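Local structure of phosphoribosylformylglycinamidine synthase 2 (Thermus thermophilus, 3VIU) at residues Gly159-His164 / Ala405-Val410; Leu395-Ala400 / Leu580-Gly585; Val410-Asp415 / Pro718-Leu723; Val473-Ala478 / Arg616-Val621; Glu632-Tyr637 / Trp706-Leu711. The protein belongs to the AIR synthase-related (PurM-like) protein family, carries two N- and C-terminal domain pairs in one chain, and holds ADP and a magnesium ion. All blocks are in the same frame, centred on the assembly; numbering follows the deposited sequence.

Contact 1 (Gly159-His164 / Ala405-Val410); sequences GDLYFH and ASREAV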
# COMPACT_ATOMS: atom_id res chain seq x y z
N GLY A 159 -5.94 5.59 3.97
CA GLY A 159 -5.68 5.02 2.67
C GLY A 159 -5.75 6.06 1.58
O GLY A 159 -5.57 7.25 1.84
N ASP A 160 -6.05 5.62 0.36
CA ASP A 160 -6.11 6.52 -0.79
C ASP A 160 -7.18 6.08 -1.77
O ASP A 160 -7.14 4.96 -2.28
CB ASP A 160 -4.73 6.53 -1.45
CG ASP A 160 -4.66 7.46 -2.63
OD1 ASP A 160 -5.08 8.63 -2.51
OD2 ASP A 160 -4.16 7.03 -3.68
N LEU A 161 -8.14 6.96 -2.03
CA LEU A 161 -9.25 6.68 -2.95
C LEU A 161 -9.26 7.68 -4.10
O LEU A 161 -9.19 8.89 -3.88
CB LEU A 161 -10.59 6.75 -2.20
CG LEU A 161 -11.86 6.77 -3.06
CD1 LEU A 161 -12.02 5.46 -3.84
CD2 LEU A 161 -13.05 7.03 -2.16
N TYR A 162 -9.35 7.18 -5.33
CA TYR A 162 -9.38 8.05 -6.49
C TYR A 162 -10.24 7.49 -7.61
O TYR A 162 -10.22 6.28 -7.87
CB TYR A 162 -7.96 8.30 -7.01
CG TYR A 162 -7.88 9.55 -7.85
CD1 TYR A 162 -8.17 9.52 -9.22
CD2 TYR A 162 -7.63 10.79 -7.26
CE1 TYR A 162 -8.23 10.69 -9.97
CE2 TYR A 162 -7.69 11.96 -8.00
CZ TYR A 162 -8.00 11.91 -9.35
OH TYR A 162 -8.12 13.09 -10.06
N PHE A 163 -11.02 8.35 -8.25
CA PHE A 163 -11.89 7.92 -9.33
C PHE A 163 -11.28 8.41 -10.64
O PHE A 163 -10.90 9.58 -10.77
CB PHE A 163 -13.30 8.48 -9.15
CG PHE A 163 -13.97 8.04 -7.88
CD1 PHE A 163 -13.78 8.74 -6.70
CD2 PHE A 163 -14.81 6.93 -7.88
CE1 PHE A 163 -14.42 8.34 -5.52
CE2 PHE A 163 -15.46 6.52 -6.71
CZ PHE A 163 -15.26 7.23 -5.52
N HIS A 164 -11.19 7.51 -11.63
CA HIS A 164 -10.58 7.87 -12.90
C HIS A 164 -11.01 7.00 -14.08
O HIS A 164 -11.26 5.80 -13.94
CB HIS A 164 -9.05 7.85 -12.73
CG HIS A 164 -8.29 8.42 -13.89
ND1 HIS A 164 -8.10 7.75 -15.08
CD2 HIS A 164 -7.62 9.60 -14.02
CE1 HIS A 164 -7.36 8.48 -15.89
NE2 HIS A 164 -7.05 9.61 -15.27
N ALA A 405 -13.12 15.56 -2.03
CA ALA A 405 -14.06 15.64 -0.92
C ALA A 405 -13.73 14.69 0.24
O ALA A 405 -12.92 13.78 0.11
CB ALA A 405 -15.47 15.38 -1.42
N SER A 406 -14.39 14.91 1.37
CA SER A 406 -14.18 14.10 2.56
C SER A 406 -14.44 12.60 2.36
O SER A 406 -15.44 12.22 1.75
CB SER A 406 -15.08 14.62 3.69
OG SER A 406 -14.96 13.82 4.85
N ARG A 407 -13.53 11.75 2.86
CA ARG A 407 -13.70 10.30 2.76
C ARG A 407 -14.36 9.85 4.07
O ARG A 407 -14.38 8.67 4.40
CB ARG A 407 -12.35 9.55 2.64
CG ARG A 407 -11.18 10.28 2.01
CD ARG A 407 -11.05 10.08 0.51
NE ARG A 407 -11.79 11.11 -0.20
CZ ARG A 407 -11.73 11.31 -1.51
NH1 ARG A 407 -10.97 10.55 -2.28
NH2 ARG A 407 -12.45 12.28 -2.04
N GLU A 408 -14.87 10.82 4.81
CA GLU A 408 -15.52 10.60 6.10
C GLU A 408 -16.54 9.44 6.12
O GLU A 408 -16.54 8.62 7.03
CB GLU A 408 -16.19 11.91 6.53
CG GLU A 408 -16.31 12.15 8.02
CD GLU A 408 -16.45 13.64 8.34
OE1 GLU A 408 -17.24 14.35 7.67
OE2 GLU A 408 -15.77 14.11 9.29
N ALA A 409 -17.40 9.38 5.11
CA ALA A 409 -18.42 8.33 5.05
C ALA A 409 -17.79 6.94 4.90
O ALA A 409 -18.44 5.93 5.18
CB ALA A 409 -19.39 8.60 3.89
N VAL A 410 -16.54 6.90 4.47
CA VAL A 410 -15.84 5.62 4.30
C VAL A 410 -15.30 5.07 5.63
O VAL A 410 -15.70 3.99 6.07
CB VAL A 410 -14.68 5.77 3.28
CG1 VAL A 410 -13.77 4.54 3.33
CG2 VAL A 410 -15.26 5.95 1.89
O HOH W 1 -8.18 9.51 -0.99
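The guanidinium group of R407 presents its edge to strand 156-163: the carbonyl oxygen of L161 lies near its plane, with L161 O to R407 NH1 at 2.9 Å. The N-H direction fits this pair poorly, so the close approach is not a hydrogen bond. A water supplies the bonded route, accepting from L161 N (2.8 Å) and from R407 NH1 (3.2 Å). NH1 also lies against the leucine side chain, 3.8 Å from L161 CB. The arginine chain is bent at chi2 (-92°) and chi3 (91°), which curls it back over its own loop. There R407 NE donates to A405 O at 2.9 Å and R407 NH2 to the same A405 O at 2.7 Å, a side-on grip by two nitrogens on one oxygen that fixes the rotation of the group. L719 of helix 708-723 packs on both L161 and R407. The arrangement is an arginine at a helix N-cap position, water-bridged to the outermost strand of the mixed six-stranded sheet of the first PurM-like N-terminal domain.

Contact 2 (Leu395-Ala400 / Leu580-Gly585); sequences LRRLLA and LYLLTG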
# COMPACT_ATOMS: atom_id res chain seq x y z
N LEU A 395 -12.93 26.99 -5.98
CA LEU A 395 -12.59 26.31 -4.73
C LEU A 395 -13.75 25.45 -4.25
O LEU A 395 -13.55 24.32 -3.80
CB LEU A 395 -12.21 27.33 -3.64
CG LEU A 395 -12.03 26.76 -2.23
CD1 LEU A 395 -10.93 25.70 -2.23
CD2 LEU A 395 -11.70 27.88 -1.27
N ARG A 396 -14.97 25.97 -4.36
CA ARG A 396 -16.15 25.22 -3.95
C ARG A 396 -16.35 24.02 -4.86
O ARG A 396 -16.74 22.94 -4.40
CB ARG A 396 -17.42 26.10 -3.98
CG ARG A 396 -17.48 27.19 -2.89
CD ARG A 396 -18.91 27.73 -2.71
NE ARG A 396 -19.36 28.52 -3.85
CZ ARG A 396 -19.20 29.84 -3.95
NH1 ARG A 396 -18.60 30.52 -2.98
NH2 ARG A 396 -19.63 30.48 -5.03
N ARG A 397 -16.07 24.19 -6.15
CA ARG A 397 -16.23 23.09 -7.10
C ARG A 397 -15.19 21.99 -6.88
O ARG A 397 -15.48 20.81 -7.08
CB ARG A 397 -16.19 23.61 -8.54
CG ARG A 397 -17.43 24.41 -8.93
CD ARG A 397 -17.23 25.19 -10.22
NE ARG A 397 -17.08 24.34 -11.41
CZ ARG A 397 -16.68 24.79 -12.60
NH1 ARG A 397 -16.38 26.07 -12.77
NH2 ARG A 397 -16.58 23.95 -13.63
N LEU A 398 -13.98 22.39 -6.47
CA LEU A 398 -12.90 21.43 -6.22
C LEU A 398 -13.18 20.63 -4.95
O LEU A 398 -12.96 19.41 -4.91
CB LEU A 398 -11.56 22.14 -6.08
CG LEU A 398 -10.88 22.54 -7.39
CD1 LEU A 398 -9.64 23.38 -7.09
CD2 LEU A 398 -10.51 21.30 -8.19
N LEU A 399 -13.67 21.32 -3.92
CA LEU A 399 -13.97 20.67 -2.66
C LEU A 399 -15.07 19.64 -2.89
O LEU A 399 -15.08 18.59 -2.26
CB LEU A 399 -14.41 21.70 -1.62
CG LEU A 399 -13.32 22.56 -0.97
CD1 LEU A 399 -13.94 23.71 -0.23
CD2 LEU A 399 -12.47 21.72 -0.02
N ALA A 400 -15.99 19.95 -3.81
CA ALA A 400 -17.11 19.05 -4.12
C ALA A 400 -16.74 17.90 -5.06
O ALA A 400 -17.56 17.04 -5.34
CB ALA A 400 -18.26 19.85 -4.70
N LEU A 580 -7.35 21.75 -13.73
CA LEU A 580 -7.39 21.64 -15.19
C LEU A 580 -8.54 20.74 -15.58
O LEU A 580 -9.34 21.07 -16.47
CB LEU A 580 -6.08 21.06 -15.73
CG LEU A 580 -6.10 20.71 -17.23
CD1 LEU A 580 -6.36 21.96 -18.07
CD2 LEU A 580 -4.78 20.08 -17.63
N TYR A 581 -8.63 19.59 -14.92
CA TYR A 581 -9.68 18.62 -15.19
C TYR A 581 -11.07 19.20 -14.95
O TYR A 581 -11.99 18.93 -15.71
CB TYR A 581 -9.52 17.38 -14.31
CG TYR A 581 -10.63 16.39 -14.49
CD1 TYR A 581 -10.72 15.60 -15.63
CD2 TYR A 581 -11.62 16.24 -13.51
CE1 TYR A 581 -11.75 14.68 -15.80
CE2 TYR A 581 -12.65 15.33 -13.67
CZ TYR A 581 -12.71 14.55 -14.82
OH TYR A 581 -13.74 13.65 -14.98
N LEU A 582 -11.20 20.00 -13.89
CA LEU A 582 -12.47 20.62 -13.55
C LEU A 582 -12.91 21.63 -14.60
O LEU A 582 -14.09 21.73 -14.91
CB LEU A 582 -12.37 21.32 -12.19
CG LEU A 582 -13.62 22.12 -11.80
CD1 LEU A 582 -14.67 21.17 -11.27
CD2 LEU A 582 -13.27 23.17 -10.74
N LEU A 583 -11.95 22.38 -15.15
CA LEU A 583 -12.27 23.41 -16.14
C LEU A 583 -12.30 22.97 -17.61
O LEU A 583 -12.95 23.62 -18.43
CB LEU A 583 -11.31 24.59 -15.97
CG LEU A 583 -11.36 25.28 -14.60
CD1 LEU A 583 -10.27 26.34 -14.52
CD2 LEU A 583 -12.74 25.89 -14.37
N THR A 584 -11.61 21.89 -17.95
CA THR A 584 -11.59 21.43 -19.34
C THR A 584 -12.19 20.04 -19.49
O THR A 584 -12.49 19.59 -20.59
CB THR A 584 -10.17 21.38 -19.91
OG1 THR A 584 -9.44 20.33 -19.25
CG2 THR A 584 -9.46 22.71 -19.71
N GLY A 585 -12.37 19.37 -18.36
CA GLY A 585 -12.90 18.03 -18.41
C GLY A 585 -11.85 17.07 -18.93
O GLY A 585 -12.12 15.90 -19.17
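Apolar contact carries most of this helix-helix meeting, with L582 and R397 at its centre. The two L582 methyls lie against the arginine stem, R397 CB to L582 CD2 being 3.7 Å. L582 CG stands anti to its backbone N (chi1 174°), and from there the branched end reaches across to helix 391-399. L398, itself buried, adds a looser touch, L398 CG to L582 CD2 at 4.2 Å, the two side chains crossing at a slant.

The second kind of interaction is between a flat cation and aliphatic carbon. One face of the R397 guanidinium lies over the L582 side chain, with CD2 4.0 Å above the plane and offset toward the rim. L583 closes in at a slant, R397 NH1 to L583 CD2 being 4.0 Å.

Polar bonding across the segments is absent: R397 NH2 stays 3.6 Å from L582 O, and no hydrogen bond is formed. Within helix 578-584, T584 OG1 donates to L580 O.

The segments 395-399 and 580-584 cross steeply, their axes 10.7 Å apart at 107°, a crossing of two helix ends that joins helix 391-399 to the second PurM-like C-terminal domain.

Contact 3 (Val410-Asp415 / Pro718-Leu723); sequences VYERYD and PLREVL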
# COMPACT_ATOMS: atom_id res chain seq x y z
N VAL A 410 -16.54 6.90 4.47
CA VAL A 410 -15.84 5.62 4.30
C VAL A 410 -15.30 5.07 5.63
O VAL A 410 -15.70 3.99 6.07
CB VAL A 410 -14.68 5.77 3.28
CG1 VAL A 410 -13.77 4.54 3.33
CG2 VAL A 410 -15.26 5.95 1.89
N TYR A 411 -14.39 5.82 6.25
CA TYR A 411 -13.78 5.41 7.52
C TYR A 411 -14.76 5.29 8.68
O TYR A 411 -14.42 4.76 9.73
CB TYR A 411 -12.63 6.36 7.86
CG TYR A 411 -11.56 6.31 6.80
CD1 TYR A 411 -10.83 5.14 6.59
CD2 TYR A 411 -11.38 7.37 5.91
CE1 TYR A 411 -9.95 5.01 5.52
CE2 TYR A 411 -10.50 7.25 4.82
CZ TYR A 411 -9.79 6.07 4.63
OH TYR A 411 -8.97 5.92 3.54
N GLU A 412 -15.98 5.78 8.48
CA GLU A 412 -17.02 5.69 9.50
C GLU A 412 -17.53 4.25 9.56
O GLU A 412 -18.25 3.87 10.49
CB GLU A 412 -18.17 6.65 9.19
CG GLU A 412 -18.10 7.97 9.96
CD GLU A 412 -19.10 9.00 9.44
OE1 GLU A 412 -20.26 8.63 9.19
OE2 GLU A 412 -18.71 10.19 9.28
N ARG A 413 -17.17 3.45 8.56
CA ARG A 413 -17.59 2.06 8.51
C ARG A 413 -16.67 1.22 9.39
O ARG A 413 -17.04 0.13 9.82
CB ARG A 413 -17.49 1.52 7.07
CG ARG A 413 -18.40 2.18 6.05
CD ARG A 413 -19.86 1.96 6.41
NE ARG A 413 -20.73 2.45 5.35
CZ ARG A 413 -20.73 1.97 4.11
NH1 ARG A 413 -19.90 1.00 3.78
NH2 ARG A 413 -21.57 2.46 3.21
N TYR A 414 -15.48 1.75 9.66
CA TYR A 414 -14.48 1.03 10.45
C TYR A 414 -14.34 1.50 11.90
O TYR A 414 -14.46 2.69 12.19
CB TYR A 414 -13.11 1.13 9.76
CG TYR A 414 -13.16 1.11 8.24
CD1 TYR A 414 -13.87 0.13 7.54
CD2 TYR A 414 -12.46 2.07 7.50
CE1 TYR A 414 -13.88 0.10 6.14
CE2 TYR A 414 -12.46 2.05 6.10
CZ TYR A 414 -13.17 1.06 5.43
OH TYR A 414 -13.16 1.03 4.05
N ASP A 415 -14.09 0.54 12.80
CA ASP A 415 -13.89 0.84 14.21
C ASP A 415 -12.62 0.18 14.74
O ASP A 415 -11.83 -0.36 13.96
CB ASP A 415 -15.11 0.41 15.05
CG ASP A 415 -15.63 -0.97 14.68
OD1 ASP A 415 -14.89 -1.96 14.83
OD2 ASP A 415 -16.80 -1.07 14.24
N PRO A 718 -20.27 15.22 -1.30
CA PRO A 718 -19.87 14.35 -2.42
C PRO A 718 -19.78 12.84 -2.23
O PRO A 718 -20.61 12.09 -2.75
CB PRO A 718 -18.55 14.95 -2.87
CG PRO A 718 -18.79 16.41 -2.65
CD PRO A 718 -19.44 16.43 -1.28
N LEU A 719 -18.77 12.37 -1.50
CA LEU A 719 -18.62 10.93 -1.30
C LEU A 719 -19.65 10.29 -0.39
O LEU A 719 -19.88 9.09 -0.47
CB LEU A 719 -17.23 10.59 -0.78
CG LEU A 719 -16.13 10.61 -1.84
CD1 LEU A 719 -14.86 10.01 -1.26
CD2 LEU A 719 -16.58 9.83 -3.06
N ARG A 720 -20.26 11.08 0.49
CA ARG A 720 -21.24 10.54 1.40
C ARG A 720 -22.47 10.05 0.65
O ARG A 720 -23.00 8.99 0.96
CB ARG A 720 -21.65 11.56 2.46
CG ARG A 720 -22.70 11.04 3.43
CD ARG A 720 -22.91 11.98 4.61
NE ARG A 720 -21.76 12.00 5.52
CZ ARG A 720 -21.31 10.95 6.19
NH1 ARG A 720 -21.89 9.76 6.07
NH2 ARG A 720 -20.27 11.09 7.01
N GLU A 721 -22.94 10.82 -0.33
CA GLU A 721 -24.11 10.39 -1.08
C GLU A 721 -23.73 9.26 -2.03
O GLU A 721 -24.46 8.28 -2.13
CB GLU A 721 -24.73 11.56 -1.86
CG GLU A 721 -23.80 12.73 -2.11
CD GLU A 721 -24.55 14.01 -2.47
OE1 GLU A 721 -23.89 15.06 -2.63
OE2 GLU A 721 -25.80 13.96 -2.59
N VAL A 722 -22.59 9.39 -2.70
CA VAL A 722 -22.13 8.35 -3.61
C VAL A 722 -22.09 7.00 -2.91
O VAL A 722 -22.55 6.00 -3.45
CB VAL A 722 -20.71 8.66 -4.15
CG1 VAL A 722 -20.17 7.47 -4.93
CG2 VAL A 722 -20.77 9.88 -5.05
N LEU A 723 -21.55 6.99 -1.69
CA LEU A 723 -21.44 5.76 -0.91
C LEU A 723 -22.76 5.39 -0.23
O LEU A 723 -23.16 4.23 -0.26
CB LEU A 723 -20.36 5.91 0.16
CG LEU A 723 -19.40 4.74 0.42
CD1 LEU A 723 -18.99 4.76 1.89
CD2 LEU A 723 -20.05 3.42 0.06
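Different torsions bring R720 and R413 to their partners. R720 leaves helix 708-723 with CG anti to its backbone N (chi1 179°) and turns at chi3, which carries its guanidinium to E412; R413 bends at chi2 and lays its own over L723. The E412 chain is extended beyond CG and meets R720 at about a right angle. R720 NH2 donates to E412 OE2 at 2.9 Å, the core of a salt bridge, and weakly to E412 OE1 at 3.3 Å. One nitrogen thus serves both oxygens. It meets OE2 on the syn side, 32° out of the carboxylate plane, while the oxygen lies near the guanidinium plane; the two planes are 23° apart.

Beside the ion pair, L723 has apolar and cationic neighbours. Its CD1 packs 3.9 Å from V410 CG2 and sits over one face of the R413 guanidinium, toward the rim. L723 CD2 is 3.6 Å from R413 NH2, whose salt bridge is made with D724.

An aliphatic patch thus lies beside the E412-R720 salt bridge and next to R413. Because E412 is exposed, solvent probably screens its salt bridge, whereas the V410-L723 packing does not depend on charge; the position of R413 over L723 probably also rests on its pairing with D724.

Contact 4 (Val473-Ala478 / Arg616-Val621); sequences VSVVGA and RTAHDV. With MG (magnesium ion), chain D.
V475, in the last turn of helix 458-475, turns both methyls to strand 618-620. Its CB points toward the strand and splits into two methyls that meet different residues. CG1, anti to the backbone N (chi1 161°), lies over the A618 peptide, with V475 CG1 to A618 O at 3.6 Å, and also touches the methyl of A618, V475 CG1 to A618 CB being 3.9 Å. CG2 reaches two residues along the strand, V475 CG2 to D620 CB at 4.1 Å, the V475 and D620 side chains crossing at about a right angle.

The helix ends here in a Schellman motif, G477 having positive phi, and this end packs a PurM-like N-terminal domain against the outermost strand of its C-terminal partner. Beyond CB the aspartate turns to the magnesium site: D620 OD1 binds the magnesium ion at 2.5 Å, alongside two waters, N472 and D430. One water donates to D620 OD2 at 2.6 Å and the other to D620 O at 2.8 Å; R471 holds OD2 in a salt bridge.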
# COMPACT_ATOMS: atom_id res chain seq x y z
N VAL A 473 4.35 11.75 6.02
CA VAL A 473 4.83 11.22 7.29
C VAL A 473 5.69 12.29 7.97
O VAL A 473 5.60 12.49 9.17
CB VAL A 473 5.66 9.94 7.07
CG1 VAL A 473 6.51 9.63 8.29
CG2 VAL A 473 4.72 8.78 6.78
N SER A 474 6.51 12.97 7.18
CA SER A 474 7.37 14.03 7.71
C SER A 474 6.54 15.15 8.29
O SER A 474 6.91 15.77 9.28
CB SER A 474 8.25 14.61 6.60
OG SER A 474 9.11 13.61 6.08
N VAL A 475 5.40 15.41 7.64
CA VAL A 475 4.49 16.47 8.04
C VAL A 475 3.85 16.26 9.42
O VAL A 475 3.46 17.24 10.06
CB VAL A 475 3.40 16.65 6.96
CG1 VAL A 475 2.20 17.37 7.51
CG2 VAL A 475 3.99 17.43 5.80
N VAL A 476 3.72 15.02 9.88
CA VAL A 476 3.15 14.83 11.21
C VAL A 476 4.29 14.74 12.21
O VAL A 476 4.08 14.54 13.41
CB VAL A 476 2.22 13.57 11.32
CG1 VAL A 476 1.00 13.75 10.41
CG2 VAL A 476 2.97 12.28 10.98
N GLY A 477 5.51 14.89 11.71
CA GLY A 477 6.68 14.88 12.57
C GLY A 477 7.50 13.61 12.65
O GLY A 477 8.37 13.49 13.50
N ALA A 478 7.23 12.66 11.77
CA ALA A 478 7.98 11.41 11.82
C ALA A 478 9.00 11.28 10.69
O ALA A 478 8.83 11.87 9.62
CB ALA A 478 7.00 10.24 11.80
N ARG A 616 3.14 22.61 15.74
CA ARG A 616 2.44 21.35 15.97
C ARG A 616 1.27 21.24 15.00
O ARG A 616 0.37 20.42 15.17
CB ARG A 616 1.95 21.25 17.42
CG ARG A 616 0.97 22.32 17.79
CD ARG A 616 0.31 22.03 19.12
NE ARG A 616 -0.59 23.12 19.49
CZ ARG A 616 -1.33 23.13 20.59
NH1 ARG A 616 -1.29 22.11 21.44
NH2 ARG A 616 -2.12 24.17 20.84
N THR A 617 1.28 22.09 13.98
CA THR A 617 0.23 22.05 12.98
C THR A 617 0.84 22.32 11.60
O THR A 617 1.39 23.39 11.33
CB THR A 617 -0.93 23.03 13.33
OG1 THR A 617 -1.66 23.39 12.16
CG2 THR A 617 -0.41 24.23 14.01
N ALA A 618 0.78 21.30 10.75
CA ALA A 618 1.34 21.35 9.41
C ALA A 618 0.47 20.57 8.43
O ALA A 618 -0.29 19.68 8.81
CB ALA A 618 2.76 20.77 9.42
N HIS A 619 0.59 20.91 7.16
CA HIS A 619 -0.21 20.26 6.13
C HIS A 619 0.49 20.53 4.82
O HIS A 619 0.83 21.68 4.54
CB HIS A 619 -1.61 20.88 6.13
CG HIS A 619 -2.58 20.19 5.22
ND1 HIS A 619 -3.46 20.87 4.42
CD2 HIS A 619 -2.80 18.87 4.99
CE1 HIS A 619 -4.18 20.01 3.73
NE2 HIS A 619 -3.80 18.79 4.06
N ASP A 620 0.74 19.51 4.00
CA ASP A 620 1.41 19.79 2.74
C ASP A 620 0.40 20.21 1.69
O ASP A 620 -0.79 19.91 1.80
CB ASP A 620 2.24 18.59 2.27
CG ASP A 620 1.41 17.43 1.78
OD1 ASP A 620 0.43 17.06 2.48
OD2 ASP A 620 1.74 16.88 0.71
N VAL A 621 0.88 20.93 0.68
CA VAL A 621 0.04 21.42 -0.40
C VAL A 621 0.12 20.45 -1.58
O VAL A 621 1.14 20.40 -2.28
CB VAL A 621 0.49 22.82 -0.85
CG1 VAL A 621 -0.47 23.36 -1.91
CG2 VAL A 621 0.55 23.76 0.35
MG MG D . -1.42 15.41 2.38
O HOH W 2 -0.23 15.28 0.21
O HOH W 3 -2.34 17.62 1.53

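Contact 5 (Glu632-Tyr637 / Trp706-Leu711); sequences EMTFPY and WSLEEL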
# COMPACT_ATOMS: atom_id res chain seq x y z
N GLU A 632 -8.76 22.74 3.82
CA GLU A 632 -8.72 21.48 4.56
C GLU A 632 -8.27 21.67 6.00
O GLU A 632 -8.62 20.88 6.87
CB GLU A 632 -7.80 20.47 3.86
CG GLU A 632 -8.35 19.95 2.54
CD GLU A 632 -7.42 18.96 1.85
OE1 GLU A 632 -7.93 17.93 1.35
OE2 GLU A 632 -6.20 19.22 1.81
N MSE A 633 -7.51 22.73 6.25
CA MSE A 633 -7.00 22.97 7.60
C MSE A 633 -8.02 23.59 8.54
O MSE A 633 -7.85 23.56 9.75
CB MSE A 633 -5.74 23.83 7.54
CG MSE A 633 -4.59 23.15 6.81
SE MSE A 633 -3.06 24.31 6.55
CE MSE A 633 -2.06 23.91 8.16
N THR A 634 -9.08 24.15 7.97
CA THR A 634 -10.12 24.78 8.77
C THR A 634 -11.22 23.79 9.20
O THR A 634 -11.98 24.05 10.13
CB THR A 634 -10.79 25.89 7.98
OG1 THR A 634 -11.64 25.32 6.99
CG2 THR A 634 -9.75 26.76 7.29
N PHE A 635 -11.29 22.64 8.53
CA PHE A 635 -12.32 21.64 8.83
C PHE A 635 -12.25 20.92 10.19
O PHE A 635 -13.26 20.81 10.89
CB PHE A 635 -12.35 20.57 7.74
CG PHE A 635 -12.62 21.10 6.36
CD1 PHE A 635 -13.40 22.25 6.18
CD2 PHE A 635 -12.15 20.43 5.24
CE1 PHE A 635 -13.71 22.71 4.90
CE2 PHE A 635 -12.45 20.88 3.95
CZ PHE A 635 -13.23 22.02 3.78
N PRO A 636 -11.07 20.41 10.58
CA PRO A 636 -10.95 19.69 11.85
C PRO A 636 -11.46 20.37 13.12
O PRO A 636 -12.12 19.73 13.94
CB PRO A 636 -9.46 19.36 11.92
CG PRO A 636 -9.10 19.18 10.48
CD PRO A 636 -9.79 20.37 9.85
N TYR A 637 -11.17 21.66 13.30
CA TYR A 637 -11.60 22.38 14.50
C TYR A 637 -12.48 23.59 14.23
O TYR A 637 -12.87 24.28 15.17
CB TYR A 637 -10.38 22.84 15.29
CG TYR A 637 -9.53 21.70 15.80
CD1 TYR A 637 -9.88 21.02 16.97
CD2 TYR A 637 -8.40 21.28 15.10
CE1 TYR A 637 -9.12 19.96 17.43
CE2 TYR A 637 -7.63 20.21 15.55
CZ TYR A 637 -7.99 19.56 16.72
OH TYR A 637 -7.23 18.51 17.18
N TRP A 706 -14.74 33.07 1.85
CA TRP A 706 -15.68 31.96 1.99
C TRP A 706 -15.94 31.74 3.48
O TRP A 706 -15.04 31.91 4.31
CB TRP A 706 -15.10 30.67 1.43
CG TRP A 706 -14.77 30.69 -0.01
CD1 TRP A 706 -15.55 30.26 -1.04
CD2 TRP A 706 -13.52 31.08 -0.59
NE1 TRP A 706 -14.86 30.33 -2.22
CE2 TRP A 706 -13.61 30.83 -1.98
CE3 TRP A 706 -12.33 31.60 -0.08
CZ2 TRP A 706 -12.56 31.09 -2.86
CZ3 TRP A 706 -11.28 31.86 -0.95
CH2 TRP A 706 -11.41 31.61 -2.33
N SER A 707 -17.17 31.36 3.82
CA SER A 707 -17.48 31.07 5.21
C SER A 707 -17.01 29.63 5.41
O SER A 707 -16.97 28.85 4.45
CB SER A 707 -18.98 31.18 5.46
OG SER A 707 -19.69 30.24 4.67
N LEU A 708 -16.64 29.25 6.62
CA LEU A 708 -16.20 27.88 6.84
C LEU A 708 -17.36 26.93 6.58
O LEU A 708 -17.17 25.78 6.22
CB LEU A 708 -15.66 27.69 8.26
CG LEU A 708 -14.47 28.56 8.68
CD1 LEU A 708 -13.74 27.88 9.82
CD2 LEU A 708 -13.50 28.77 7.51
N GLU A 709 -18.57 27.44 6.76
CA GLU A 709 -19.77 26.64 6.53
C GLU A 709 -19.88 26.14 5.09
O GLU A 709 -20.05 24.95 4.86
CB GLU A 709 -21.03 27.43 6.89
CG GLU A 709 -21.67 27.05 8.21
CD GLU A 709 -23.00 27.75 8.43
OE1 GLU A 709 -23.01 29.00 8.51
OE2 GLU A 709 -24.04 27.05 8.50
N GLU A 710 -19.80 27.06 4.13
CA GLU A 710 -19.93 26.69 2.72
C GLU A 710 -18.80 25.80 2.23
O GLU A 710 -19.02 24.97 1.35
CB GLU A 710 -20.05 27.94 1.84
CG GLU A 710 -18.84 28.87 1.82
CD GLU A 710 -19.10 30.14 1.02
OE1 GLU A 710 -19.32 30.06 -0.21
OE2 GLU A 710 -19.09 31.23 1.63
N LEU A 711 -17.61 25.97 2.79
CA LEU A 711 -16.47 25.15 2.40
C LEU A 711 -16.73 23.74 2.92
O LEU A 711 -16.56 22.74 2.21
CB LEU A 711 -15.18 25.70 3.03
CG LEU A 711 -14.65 27.05 2.52
CD1 LEU A 711 -13.42 27.45 3.31
CD2 LEU A 711 -14.32 26.96 1.03
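The backbones come closest at T634 and L708, whose CA atoms are 7.1 Å apart, where the end of helix 625-634 meets the first turn of helix 708-723. Two side-chain pairs make the contact, and no hydrogen bond crosses it. L708 sends both methyls to the threonine: L708 CD1 and CD2 each lie 4.0 Å from T634 CB, the two side chains slanting across one another. T634 OG1 sits between its backbone N and carbonyl carbon (chi1 74°), a placement that lets the hydroxyl bond to A631 O in its own helix while OG1 and CB both border the leucine methyls.

F635 meets L711 at about a right angle. The ring offers an edge, with L711 CB in its plane and 3.8 Å from F635 CE1; F635 CZ also comes within 3.8 Å of L711 O, which approaches the ring obliquely. W715, one turn on, stacks with the same ring.

Opposing bonds fix the start of helix 708-723. E710 N donates to S707 OG at 3.2 Å, nearly straight at 168°, and S707 N donates to E710 OE2 at 2.9 Å, also nearly straight at 172°. The E710 carboxylate is further tied to R396 by a salt bridge through OE1. This reciprocal pair is a capping box, set where the outermost strand 702-707 of the second PurM-like C-terminal domain runs directly into the C-terminal helix.

How the contacts relate
Contacts 3 and 5 both use helix 708-723: contact 5 its start and contact 3 its last turns, centres about 19 Å apart. Contacts 1 and 3 share V410, with centres about 8 Å apart, and R407 CZ lies 3.4 Å from L719 CD1. Contact 2 joins contact 5 through the R396 NH1 to E710 OE1 salt bridge of 2.9 Å and the packing of L395 and L399 on L711. Contact 4 holds the magnesium ligand D620; contact 5 adjoins contact 4, H619 ND1 lying 3.5 Å from CG of the selenomethionine M633. The side chains of R407 and F635 remain about 11 and 12 Å from the magnesium ion, outside its coordination shell.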